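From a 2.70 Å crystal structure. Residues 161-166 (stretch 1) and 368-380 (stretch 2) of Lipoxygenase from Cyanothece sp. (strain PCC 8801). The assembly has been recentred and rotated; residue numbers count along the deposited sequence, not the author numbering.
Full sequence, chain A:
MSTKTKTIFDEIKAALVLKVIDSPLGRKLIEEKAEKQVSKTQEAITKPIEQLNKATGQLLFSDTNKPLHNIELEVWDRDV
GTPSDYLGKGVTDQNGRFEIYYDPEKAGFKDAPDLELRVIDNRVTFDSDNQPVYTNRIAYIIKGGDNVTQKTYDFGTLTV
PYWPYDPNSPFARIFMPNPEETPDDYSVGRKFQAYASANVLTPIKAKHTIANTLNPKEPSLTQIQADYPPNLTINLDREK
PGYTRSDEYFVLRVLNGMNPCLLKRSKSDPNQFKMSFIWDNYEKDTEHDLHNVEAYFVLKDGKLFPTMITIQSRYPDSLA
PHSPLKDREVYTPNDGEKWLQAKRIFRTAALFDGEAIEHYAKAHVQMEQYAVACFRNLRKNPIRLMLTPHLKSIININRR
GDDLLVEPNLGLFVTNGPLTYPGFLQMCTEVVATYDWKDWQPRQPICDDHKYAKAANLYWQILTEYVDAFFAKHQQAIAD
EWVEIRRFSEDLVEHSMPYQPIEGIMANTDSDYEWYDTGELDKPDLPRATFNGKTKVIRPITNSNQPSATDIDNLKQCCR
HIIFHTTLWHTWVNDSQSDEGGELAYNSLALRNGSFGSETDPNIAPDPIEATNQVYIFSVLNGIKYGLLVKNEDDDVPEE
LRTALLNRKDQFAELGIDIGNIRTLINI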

# COMPACT_ATOMS: atom_id res chain seq x y z
N PRO A 161 2.27 -13.47 -20.23
CA PRO A 161 1.93 -13.25 -18.82
C PRO A 161 2.49 -11.93 -18.29
O PRO A 161 3.36 -11.94 -17.42
CB PRO A 161 2.56 -14.45 -18.11
CG PRO A 161 3.74 -14.78 -18.96
CD PRO A 161 3.34 -14.48 -20.38
N TYR A 162 2.00 -10.82 -18.82
CA TYR A 162 2.47 -9.51 -18.41
C TYR A 162 1.61 -8.94 -17.29
O TYR A 162 0.44 -8.60 -17.50
CB TYR A 162 2.50 -8.54 -19.59
CG TYR A 162 3.17 -7.23 -19.29
CD1 TYR A 162 2.43 -6.06 -19.15
CD2 TYR A 162 4.56 -7.15 -19.14
CE1 TYR A 162 3.04 -4.85 -18.87
CE2 TYR A 162 5.19 -5.94 -18.87
CZ TYR A 162 4.42 -4.80 -18.73
OH TYR A 162 5.02 -3.59 -18.46
N TRP A 163 2.20 -8.82 -16.10
CA TRP A 163 1.51 -8.37 -14.89
C TRP A 163 0.19 -9.10 -14.68
O TRP A 163 -0.86 -8.48 -14.61
CB TRP A 163 1.26 -6.86 -14.95
CG TRP A 163 2.47 -6.04 -14.61
CD1 TRP A 163 3.59 -5.88 -15.37
CD2 TRP A 163 2.68 -5.28 -13.42
NE1 TRP A 163 4.48 -5.05 -14.73
CE2 TRP A 163 3.95 -4.67 -13.53
CE3 TRP A 163 1.92 -5.04 -12.27
CZ2 TRP A 163 4.47 -3.85 -12.54
CZ3 TRP A 163 2.44 -4.22 -11.28
CH2 TRP A 163 3.71 -3.63 -11.42
N PRO A 164 0.25 -10.44 -14.58
CA PRO A 164 -0.99 -11.21 -14.48
C PRO A 164 -1.70 -10.97 -13.16
O PRO A 164 -1.05 -10.68 -12.16
CB PRO A 164 -0.51 -12.66 -14.60
CG PRO A 164 0.87 -12.63 -14.05
CD PRO A 164 1.45 -11.30 -14.45
N TYR A 165 -3.03 -11.08 -13.17
CA TYR A 165 -3.81 -10.95 -11.95
C TYR A 165 -3.80 -12.24 -11.15
O TYR A 165 -3.80 -13.33 -11.71
CB TYR A 165 -5.25 -10.55 -12.26
CG TYR A 165 -5.45 -9.08 -12.52
CD1 TYR A 165 -5.58 -8.19 -11.47
CD2 TYR A 165 -5.51 -8.57 -13.81
CE1 TYR A 165 -5.76 -6.84 -11.69
CE2 TYR A 165 -5.70 -7.22 -14.04
CZ TYR A 165 -5.82 -6.36 -12.97
OH TYR A 165 -6.01 -5.02 -13.18
N ASP A 166 -3.77 -12.11 -9.82
CA ASP A 166 -3.87 -13.25 -8.93
C ASP A 166 -5.32 -13.72 -8.87
O ASP A 166 -6.19 -12.98 -8.41
CB ASP A 166 -3.36 -12.89 -7.52
CG ASP A 166 -3.10 -14.10 -6.65
OD1 ASP A 166 -2.33 -13.97 -5.68
OD2 ASP A 166 -3.66 -15.19 -6.92
N GLU A 368 -3.09 -1.39 -4.73
CA GLU A 368 -2.46 -2.42 -5.55
C GLU A 368 -3.21 -2.63 -6.87
O GLU A 368 -2.58 -2.85 -7.91
CB GLU A 368 -2.35 -3.76 -4.81
CG GLU A 368 -1.85 -4.89 -5.71
CD GLU A 368 -1.08 -5.97 -4.98
OE1 GLU A 368 -0.51 -6.85 -5.66
OE2 GLU A 368 -1.04 -5.94 -3.73
N GLN A 369 -4.54 -2.53 -6.84
CA GLN A 369 -5.34 -2.75 -8.04
C GLN A 369 -5.05 -1.68 -9.09
O GLN A 369 -4.91 -1.97 -10.29
CB GLN A 369 -6.84 -2.78 -7.70
CG GLN A 369 -7.43 -1.48 -7.17
CD GLN A 369 -8.85 -1.64 -6.63
OE1 GLN A 369 -9.63 -2.46 -7.13
NE2 GLN A 369 -9.18 -0.87 -5.60
N TYR A 370 -4.91 -0.44 -8.62
CA TYR A 370 -4.56 0.66 -9.49
C TYR A 370 -3.15 0.48 -10.02
O TYR A 370 -2.88 0.81 -11.17
CB TYR A 370 -4.67 1.99 -8.75
CG TYR A 370 -6.08 2.36 -8.41
CD1 TYR A 370 -6.96 2.81 -9.40
CD2 TYR A 370 -6.55 2.26 -7.11
CE1 TYR A 370 -8.26 3.16 -9.09
CE2 TYR A 370 -7.84 2.60 -6.79
CZ TYR A 370 -8.70 3.05 -7.79
OH TYR A 370 -9.98 3.39 -7.45
N ALA A 371 -2.26 -0.04 -9.19
CA ALA A 371 -0.89 -0.32 -9.63
C ALA A 371 -0.89 -1.31 -10.79
O ALA A 371 -0.40 -1.01 -11.88
CB ALA A 371 -0.05 -0.84 -8.48
N VAL A 372 -1.44 -2.50 -10.54
CA VAL A 372 -1.48 -3.55 -11.54
C VAL A 372 -2.11 -3.07 -12.85
O VAL A 372 -1.51 -3.23 -13.91
CB VAL A 372 -2.25 -4.78 -11.03
CG1 VAL A 372 -2.34 -5.83 -12.12
CG2 VAL A 372 -1.58 -5.35 -9.79
N ALA A 373 -3.29 -2.47 -12.76
CA ALA A 373 -3.95 -1.95 -13.96
C ALA A 373 -3.07 -0.94 -14.69
O ALA A 373 -2.91 -1.00 -15.92
CB ALA A 373 -5.27 -1.31 -13.59
N CYS A 374 -2.48 -0.02 -13.92
CA CYS A 374 -1.64 1.03 -14.46
C CYS A 374 -0.49 0.48 -15.28
O CYS A 374 -0.34 0.80 -16.46
CB CYS A 374 -1.08 1.90 -13.33
SG CYS A 374 0.24 3.02 -13.83
N PHE A 375 0.33 -0.36 -14.65
CA PHE A 375 1.49 -0.93 -15.33
C PHE A 375 1.06 -1.87 -16.44
O PHE A 375 1.83 -2.14 -17.36
CB PHE A 375 2.40 -1.65 -14.33
CG PHE A 375 3.26 -0.72 -13.52
CD1 PHE A 375 4.45 -0.23 -14.04
CD2 PHE A 375 2.87 -0.32 -12.25
CE1 PHE A 375 5.24 0.63 -13.30
CE2 PHE A 375 3.65 0.54 -11.52
CZ PHE A 375 4.84 1.02 -12.04
N ARG A 376 -0.17 -2.37 -16.36
CA ARG A 376 -0.69 -3.23 -17.41
C ARG A 376 -0.99 -2.45 -18.68
O ARG A 376 -0.75 -2.94 -19.78
CB ARG A 376 -1.94 -3.96 -16.95
CG ARG A 376 -1.68 -5.26 -16.22
CD ARG A 376 -2.99 -5.88 -15.74
NE ARG A 376 -3.77 -6.45 -16.84
CZ ARG A 376 -3.78 -7.74 -17.15
NH1 ARG A 376 -3.07 -8.60 -16.43
NH2 ARG A 376 -4.51 -8.17 -18.17
N ASN A 377 -1.53 -1.24 -18.54
CA ASN A 377 -2.12 -0.57 -19.71
C ASN A 377 -1.59 0.82 -20.07
O ASN A 377 -1.95 1.36 -21.11
CB ASN A 377 -3.64 -0.49 -19.52
CG ASN A 377 -4.27 -1.85 -19.30
OD1 ASN A 377 -4.49 -2.60 -20.25
ND2 ASN A 377 -4.58 -2.17 -18.05
N LEU A 378 -0.74 1.40 -19.22
CA LEU A 378 -0.28 2.77 -19.47
C LEU A 378 1.17 2.82 -19.96
O LEU A 378 2.10 2.64 -19.17
CB LEU A 378 -0.44 3.61 -18.20
CG LEU A 378 -1.88 3.80 -17.73
CD1 LEU A 378 -1.95 4.73 -16.53
CD2 LEU A 378 -2.75 4.32 -18.87
N ARG A 379 1.35 3.07 -21.25
CA ARG A 379 2.68 3.14 -21.85
C ARG A 379 2.91 4.44 -22.63
O ARG A 379 3.66 5.31 -22.20
CB ARG A 379 2.91 1.94 -22.77
CG ARG A 379 3.55 0.77 -22.07
CD ARG A 379 3.32 -0.53 -22.81
NE ARG A 379 2.86 -1.55 -21.88
CZ ARG A 379 1.65 -2.10 -21.92
NH1 ARG A 379 1.31 -3.02 -21.02
NH2 ARG A 379 0.78 -1.74 -22.85
N LYS A 380 2.25 4.57 -23.79
CA LYS A 380 2.38 5.77 -24.62
C LYS A 380 1.68 6.98 -24.01
O LYS A 380 2.08 8.12 -24.26
CB LYS A 380 1.83 5.51 -26.02
CG LYS A 380 2.72 4.63 -26.89
CD LYS A 380 2.40 4.85 -28.36
CE LYS A 380 3.31 4.02 -29.26
NZ LYS A 380 3.13 4.37 -30.69

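The centre of this contact is one indole laid against a helix. Trp163 belongs to an irregular segment, with its CA-to-CB bond directed toward the helix, and it gives up more area to the contact than any other residue. Phe375 meets it from the last turns of the helix, also pointing toward its partner. Its CB stands over the indole face, 3.5 Å from Trp163 CE2, so a CH-pi contact is made by the first carbon of the side chain. The phenyl ring lies nearly parallel to the six-membered ring of the indole, at 5°, but slid so far along that the two rings barely overlap. One turn back, Val372 extends the same surface: its CA lies 3.8 Å from Trp163 CE3, close enough that helix backbone as well as side chain packs against the tryptophan.

Val372 also serves a second aromatic. Its CG1 sits over the face of Tyr165, 3.6 Å from Tyr165 CE1, and is also 4.3 Å from Trp163 CE3, the same distance as Val372 CG2; one side chain packs between the two rings, with CG1 near both. Tyr165 leaves the backbone sideways, yet its ring end approaches the helix, and its OH comes within 3.8 Å of Ala373 CB.

Arg376 leads from this apolar ground to the polar edge. Its CG packs 3.6 Å from Trp163 CB, Tyr165 CE2 lies over one face of its guanidinium, and its NH1 donates a hydrogen bond to Trp163 O at 2.9 Å, the one hydrogen bond between the stretches. Aliphatic stem, flat face and N-H edge are all used.

Farther out, the Tyr162 ring presents its edge to the helix end, with CE1 3.3 Å from Phe375 O. The same CE1 lies 3.3 Å from Arg379 NH1, which itself donates a very short hydrogen bond to Arg376 O.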